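Local atomic coordinates of beta-phenylalanine aminotransferase (Variovorax paradoxus, PDB entry 4AO9), a protein that catalyses pyridoxal-5'-phosphate-dependent transfer of the amino group of beta-phenylalanine, as a class-III aminotransferase. Residues R88-G102 / D412-P426. Residues are numbered along the deposited sequence; the frame is centred on the assembly and turned at random.
Sequences RYADFIAEYTAGVYG and DIYSSPRGFVVLSLP
Strands 88-91 and 413-414 pair in parallel at one border of a four-stranded mixed sheet, and the chain after each strand stays in contact, passing beside the pyridoxal-5'-phosphate pocket at Thr97. Ala90 is gripped through both backbone polar atoms: its N donates to Asp412 O, its O accepts from Tyr414 N, and Phe92 N then meets Tyr414 O at 2.8 Å. Phe92 O turns to the next strand and takes Val422 N from above its carbonyl plane. Tyr89 CB touches Tyr414 CB at 3.6 Å, the two rings inclined at 44°. Ile93, with CG1 anti to the backbone N (chi1 178°), lays CG2 against Tyr414 CD2 and sends CD1 over the centre of the Tyr96 ring, 3.7 Å from Phe420 CD2. The Tyr96 ring edge in turn lies over the Arg418 guanidinium face, Tyr96 CE2 3.7 Å from Arg418 CZ, with the planes 73° apart. Asp91 OD1 accepts Ile93 N, closing an Asx turn, and also Ala94 N, which makes an Asx motif, both from the same face of its carboxylate; OD2 binds His103 and, through a water, Ser424 OG. Replacing Asp91 by an alanine removes both carboxylate oxygens, and would probably leave the two amides and His103 without their partner and let the turn that aims Ile93 at Tyr414 relax. A second water joins Asp91 O, Val422 O and Ser424 OG. Farther on, Leu425 N donates almost straight to Val100 O. Thr97 CG2 packs on Phe420 CZ at 3.5 Å, and the Thr97 side chain also touches Lys287 of the cofactor pocket. Helix 429-445 packs on Ala90, Ile413 and Val421, strand 377-381 pairs with 420-422, strand 80-83 flanks 88-91, and Thr123 of the second subunit binds Tyr414 OH.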
loop_
_atom_site.group_PDB
_atom_site.type_symbol
_atom_site.label_atom_id
_atom_site.label_comp_id
_atom_site.label_asym_id
_atom_site.label_seq_id
_atom_site.Cartn_x
_atom_site.Cartn_y
_atom_site.Cartn_z
ATOM N N ARG A 88 -3.033 29.916 -10.356
ATOM C CA ARG A 88 -1.701 29.501 -9.921
ATOM C C ARG A 88 -1.537 29.787 -8.437
ATOM O O ARG A 88 -1.836 30.884 -7.973
ATOM C CB ARG A 88 -0.619 30.244 -10.716
ATOM C CG ARG A 88 0.803 29.775 -10.408
ATOM C CD ARG A 88 1.845 30.804 -10.862
ATOM N NE ARG A 88 3.184 30.458 -10.384
ATOM C CZ ARG A 88 4.257 30.294 -11.157
ATOM N NH1 ARG A 88 4.185 30.468 -12.476
ATOM N NH2 ARG A 88 5.419 29.968 -10.602
ATOM N N TYR A 89 -1.059 28.784 -7.704
ATOM C CA TYR A 89 -0.850 28.916 -6.270
ATOM C C TYR A 89 0.564 28.555 -5.862
ATOM O O TYR A 89 1.200 27.682 -6.471
ATOM C CB TYR A 89 -1.769 27.977 -5.489
ATOM C CG TYR A 89 -3.226 28.041 -5.841
ATOM C CD1 TYR A 89 -4.066 28.979 -5.242
ATOM C CD2 TYR A 89 -3.773 27.142 -6.756
ATOM C CE1 TYR A 89 -5.414 29.029 -5.552
ATOM C CE2 TYR A 89 -5.110 27.185 -7.071
ATOM C CZ TYR A 89 -5.927 28.125 -6.468
ATOM O OH TYR A 89 -7.261 28.149 -6.789
ATOM N N ALA A 90 1.041 29.207 -4.808
ATOM C CA ALA A 90 2.182 28.692 -4.071
ATOM C C ALA A 90 1.667 27.575 -3.177
ATOM O O ALA A 90 0.688 27.755 -2.446
ATOM C CB ALA A 90 2.832 29.794 -3.233
ATOM N N ASP A 91 2.327 26.422 -3.269
ATOM C CA ASP A 91 1.936 25.203 -2.556
ATOM C C ASP A 91 2.526 25.155 -1.143
ATOM O O ASP A 91 3.728 24.995 -0.975
ATOM C CB ASP A 91 2.436 24.000 -3.356
ATOM C CG ASP A 91 2.189 22.679 -2.655
ATOM O OD1 ASP A 91 1.335 22.625 -1.748
ATOM O OD2 ASP A 91 2.861 21.702 -3.030
ATOM N N PHE A 92 1.654 25.266 -0.148
ATOM C CA PHE A 92 2.033 25.152 1.257
ATOM C C PHE A 92 1.497 23.895 1.934
ATOM O O PHE A 92 1.330 23.855 3.150
ATOM C CB PHE A 92 1.619 26.420 2.027
ATOM C CG PHE A 92 2.586 27.549 1.870
ATOM C CD1 PHE A 92 2.547 28.367 0.744
ATOM C CD2 PHE A 92 3.574 27.765 2.831
ATOM C CE1 PHE A 92 3.464 29.401 0.594
ATOM C CE2 PHE A 92 4.484 28.797 2.691
ATOM C CZ PHE A 92 4.433 29.611 1.566
ATOM N N ILE A 93 1.256 22.858 1.141
ATOM C CA ILE A 93 0.820 21.568 1.702
ATOM C C ILE A 93 1.661 20.374 1.188
ATOM O O ILE A 93 1.880 19.402 1.915
ATOM C CB ILE A 93 -0.735 21.386 1.567
ATOM C CG1 ILE A 93 -1.203 20.027 2.097
ATOM C CG2 ILE A 93 -1.184 21.591 0.127
ATOM C CD1 ILE A 93 -0.882 19.778 3.582
ATOM N N ALA A 94 2.125 20.434 -0.056
ATOM C CA ALA A 94 3.148 19.503 -0.559
ATOM C C ALA A 94 2.883 18.029 -0.234
ATOM O O ALA A 94 3.700 17.359 0.417
ATOM C CB ALA A 94 4.551 19.948 -0.075
ATOM N N GLU A 95 1.725 17.550 -0.693
ATOM C CA GLU A 95 1.300 16.157 -0.555
ATOM C C GLU A 95 1.401 15.654 0.885
ATOM O O GLU A 95 1.831 14.530 1.145
ATOM C CB GLU A 95 2.045 15.267 -1.556
ATOM C CG GLU A 95 1.297 13.972 -1.916
ATOM C CD GLU A 95 -0.027 14.231 -2.599
ATOM O OE1 GLU A 95 -1.043 14.411 -1.905
ATOM O OE2 GLU A 95 -0.062 14.242 -3.842
ATOM N N TYR A 96 0.997 16.512 1.818
ATOM C CA TYR A 96 0.917 16.138 3.228
ATOM C C TYR A 96 2.258 15.601 3.726
ATOM O O TYR A 96 2.314 14.627 4.469
ATOM C CB TYR A 96 -0.266 15.164 3.477
ATOM C CG TYR A 96 -1.586 15.915 3.452
ATOM C CD1 TYR A 96 -2.206 16.251 2.243
ATOM C CD2 TYR A 96 -2.174 16.357 4.634
ATOM C CE1 TYR A 96 -3.396 16.992 2.220
ATOM C CE2 TYR A 96 -3.360 17.080 4.619
ATOM C CZ TYR A 96 -3.961 17.395 3.413
ATOM O OH TYR A 96 -5.123 18.127 3.409
ATOM N N THR A 97 3.321 16.284 3.288
ATOM C CA THR A 97 4.747 16.025 3.607
ATOM C C THR A 97 5.471 15.076 2.654
ATOM O O THR A 97 6.697 15.027 2.665
ATOM C CB THR A 97 5.047 15.598 5.081
ATOM O OG1 THR A 97 4.760 14.202 5.255
ATOM C CG2 THR A 97 4.270 16.427 6.097
ATOM N N ALA A 98 4.735 14.320 1.836
ATOM C CA ALA A 98 5.390 13.425 0.877
ATOM C C ALA A 98 6.126 14.200 -0.217
ATOM O O ALA A 98 7.140 13.735 -0.742
ATOM C CB ALA A 98 4.375 12.441 0.261
ATOM N N GLY A 99 5.616 15.391 -0.541
ATOM C CA GLY A 99 6.089 16.170 -1.695
ATOM C C GLY A 99 7.213 17.149 -1.385
ATOM O O GLY A 99 7.240 18.263 -1.902
ATOM N N VAL A 100 8.177 16.722 -0.574
ATOM C CA VAL A 100 9.242 17.621 -0.127
ATOM C C VAL A 100 10.118 18.116 -1.283
ATOM O O VAL A 100 10.781 19.154 -1.164
ATOM C CB VAL A 100 10.097 16.985 1.014
ATOM C CG1 VAL A 100 11.094 15.942 0.473
ATOM C CG2 VAL A 100 10.813 18.069 1.826
ATOM N N TYR A 101 10.104 17.389 -2.397
ATOM C CA TYR A 101 10.940 17.729 -3.555
ATOM C C TYR A 101 10.249 18.687 -4.511
ATOM O O TYR A 101 10.833 19.094 -5.521
ATOM C CB TYR A 101 11.344 16.455 -4.311
ATOM C CG TYR A 101 11.850 15.367 -3.398
ATOM C CD1 TYR A 101 13.153 15.387 -2.919
ATOM C CD2 TYR A 101 11.004 14.333 -2.985
ATOM C CE1 TYR A 101 13.614 14.382 -2.064
ATOM C CE2 TYR A 101 11.462 13.334 -2.124
ATOM C CZ TYR A 101 12.761 13.370 -1.682
ATOM O OH TYR A 101 13.198 12.381 -0.825
ATOM N N GLY A 102 9.008 19.045 -4.195
ATOM C CA GLY A 102 8.176 19.788 -5.137
ATOM C C GLY A 102 7.601 18.869 -6.205
ATOM O O GLY A 102 7.721 17.633 -6.143
ATOM N N ASP A 412 -3.573 33.455 -3.477
ATOM C CA ASP A 412 -2.714 32.618 -4.334
ATOM C C ASP A 412 -1.878 31.603 -3.544
ATOM O O ASP A 412 -0.739 31.304 -3.901
ATOM C CB ASP A 412 -1.819 33.485 -5.238
ATOM C CG ASP A 412 -2.597 34.575 -5.956
ATOM O OD1 ASP A 412 -3.680 34.276 -6.491
ATOM O OD2 ASP A 412 -2.132 35.735 -5.947
ATOM N N ILE A 413 -2.465 31.080 -2.474
ATOM C CA ILE A 413 -1.799 30.088 -1.632
ATOM C C ILE A 413 -2.682 28.850 -1.525
ATOM O O ILE A 413 -3.842 28.931 -1.142
ATOM C CB ILE A 413 -1.463 30.672 -0.230
ATOM C CG1 ILE A 413 -0.313 31.686 -0.354
ATOM C CG2 ILE A 413 -1.129 29.551 0.768
ATOM C CD1 ILE A 413 -0.174 32.659 0.802
ATOM N N TYR A 414 -2.111 27.701 -1.876
ATOM C CA TYR A 414 -2.805 26.424 -1.757
ATOM C C TYR A 414 -2.344 25.739 -0.484
ATOM O O TYR A 414 -1.172 25.414 -0.334
ATOM C CB TYR A 414 -2.508 25.552 -2.969
ATOM C CG TYR A 414 -3.306 24.270 -3.044
ATOM C CD1 TYR A 414 -4.653 24.289 -3.391
ATOM C CD2 TYR A 414 -2.704 23.035 -2.798
ATOM C CE1 TYR A 414 -5.390 23.123 -3.481
ATOM C CE2 TYR A 414 -3.425 21.859 -2.895
ATOM C CZ TYR A 414 -4.774 21.912 -3.224
ATOM O OH TYR A 414 -5.515 20.748 -3.330
ATOM N N SER A 415 -3.291 25.558 0.424
ATOM C CA SER A 415 -3.028 25.006 1.738
ATOM C C SER A 415 -3.944 23.814 1.966
ATOM O O SER A 415 -4.670 23.395 1.067
ATOM C CB SER A 415 -3.300 26.075 2.804
ATOM O OG SER A 415 -4.686 26.411 2.855
ATOM N N SER A 416 -3.907 23.266 3.172
ATOM C CA SER A 416 -4.844 22.213 3.542
ATOM C C SER A 416 -6.042 22.785 4.306
ATOM O O SER A 416 -5.903 23.734 5.093
ATOM C CB SER A 416 -4.142 21.175 4.401
ATOM O OG SER A 416 -3.624 21.789 5.553
ATOM N N PRO A 417 -7.232 22.191 4.098
ATOM C CA PRO A 417 -8.393 22.604 4.879
ATOM C C PRO A 417 -8.139 22.581 6.390
ATOM O O PRO A 417 -8.647 23.451 7.104
ATOM C CB PRO A 417 -9.450 21.570 4.498
ATOM C CG PRO A 417 -9.111 21.231 3.077
ATOM C CD PRO A 417 -7.601 21.240 3.028
ATOM N N ARG A 418 -7.358 21.616 6.865
ATOM C CA ARG A 418 -7.138 21.476 8.307
ATOM C C ARG A 418 -6.123 22.469 8.887
ATOM O O ARG A 418 -5.904 22.462 10.088
ATOM C CB ARG A 418 -6.805 20.023 8.699
ATOM C CG ARG A 418 -5.398 19.537 8.374
ATOM C CD ARG A 418 -5.302 18.011 8.550
ATOM N NE ARG A 418 -3.915 17.546 8.521
ATOM C CZ ARG A 418 -3.535 16.306 8.219
ATOM N NH1 ARG A 418 -4.439 15.377 7.897
ATOM N NH2 ARG A 418 -2.247 15.995 8.221
ATOM N N GLY A 419 -5.521 23.308 8.041
ATOM C CA GLY A 419 -4.579 24.333 8.505
ATOM C C GLY A 419 -3.139 23.854 8.617
ATOM O O GLY A 419 -2.291 24.550 9.166
ATOM N N PHE A 420 -2.878 22.651 8.110
ATOM C CA PHE A 420 -1.541 22.045 8.074
ATOM C C PHE A 420 -0.680 22.722 7.008
ATOM O O PHE A 420 -1.070 22.778 5.843
ATOM C CB PHE A 420 -1.719 20.550 7.765
ATOM C CG PHE A 420 -0.464 19.708 7.830
ATOM C CD1 PHE A 420 0.610 20.008 8.675
ATOM C CD2 PHE A 420 -0.397 18.540 7.063
ATOM C CE1 PHE A 420 1.739 19.153 8.729
ATOM C CE2 PHE A 420 0.711 17.681 7.129
ATOM C CZ PHE A 420 1.786 17.990 7.961
ATOM N N VAL A 421 0.465 23.258 7.431
ATOM C CA VAL A 421 1.407 23.959 6.570
ATOM C C VAL A 421 2.686 23.145 6.473
ATOM O O VAL A 421 3.246 22.736 7.491
ATOM C CB VAL A 421 1.728 25.357 7.146
ATOM C CG1 VAL A 421 2.868 26.036 6.376
ATOM C CG2 VAL A 421 0.480 26.218 7.137
ATOM N N VAL A 422 3.138 22.906 5.243
ATOM C CA VAL A 422 4.254 21.997 4.992
ATOM C C VAL A 422 5.227 22.675 4.041
ATOM O O VAL A 422 4.855 22.993 2.911
ATOM C CB VAL A 422 3.750 20.683 4.322
ATOM C CG1 VAL A 422 4.905 19.748 3.963
ATOM C CG2 VAL A 422 2.734 19.953 5.208
ATOM N N LEU A 423 6.460 22.890 4.487
ATOM C CA LEU A 423 7.480 23.442 3.598
ATOM C C LEU A 423 8.051 22.354 2.699
ATOM O O LEU A 423 8.172 21.183 3.096
ATOM C CB LEU A 423 8.597 24.129 4.398
ATOM C CG LEU A 423 8.427 25.606 4.792
ATOM C CD1 LEU A 423 6.970 26.107 4.949
ATOM C CD2 LEU A 423 9.278 25.950 5.992
ATOM N N SER A 424 8.347 22.738 1.462
ATOM C CA SER A 424 9.060 21.889 0.518
ATOM C C SER A 424 10.291 22.633 0.005
ATOM O O SER A 424 10.383 23.862 0.145
ATOM C CB SER A 424 8.137 21.469 -0.629
ATOM O OG SER A 424 7.582 22.604 -1.276
ATOM N N LEU A 425 11.225 21.902 -0.601
ATOM C CA LEU A 425 12.505 22.500 -0.995
ATOM C C LEU A 425 12.431 23.674 -1.982
ATOM O O LEU A 425 13.220 24.602 -1.843
ATOM C CB LEU A 425 13.475 21.437 -1.510
ATOM C CG LEU A 425 13.909 20.363 -0.514
ATOM C CD1 LEU A 425 14.611 19.233 -1.244
ATOM C CD2 LEU A 425 14.805 20.938 0.592
ATOM N N PRO A 426 11.519 23.643 -2.982
ATOM C CA PRO A 426 11.521 24.772 -3.938
ATOM C C PRO A 426 10.915 26.070 -3.413
ATOM O O PRO A 426 11.056 27.099 -4.073
ATOM C CB PRO A 426 10.702 24.255 -5.131
ATOM C CG PRO A 426 10.612 22.775 -4.938
ATOM C CD PRO A 426 10.681 22.528 -3.463
HETATM O O HOH W 1 -4.505 32.126 -7.863
HETATM O O HOH W 2 5.572 23.505 0.275
HETATM O O HOH W 3 5.700 21.828 -3.399
HETATM O O HOH W 4 -6.844 19.002 5.580
#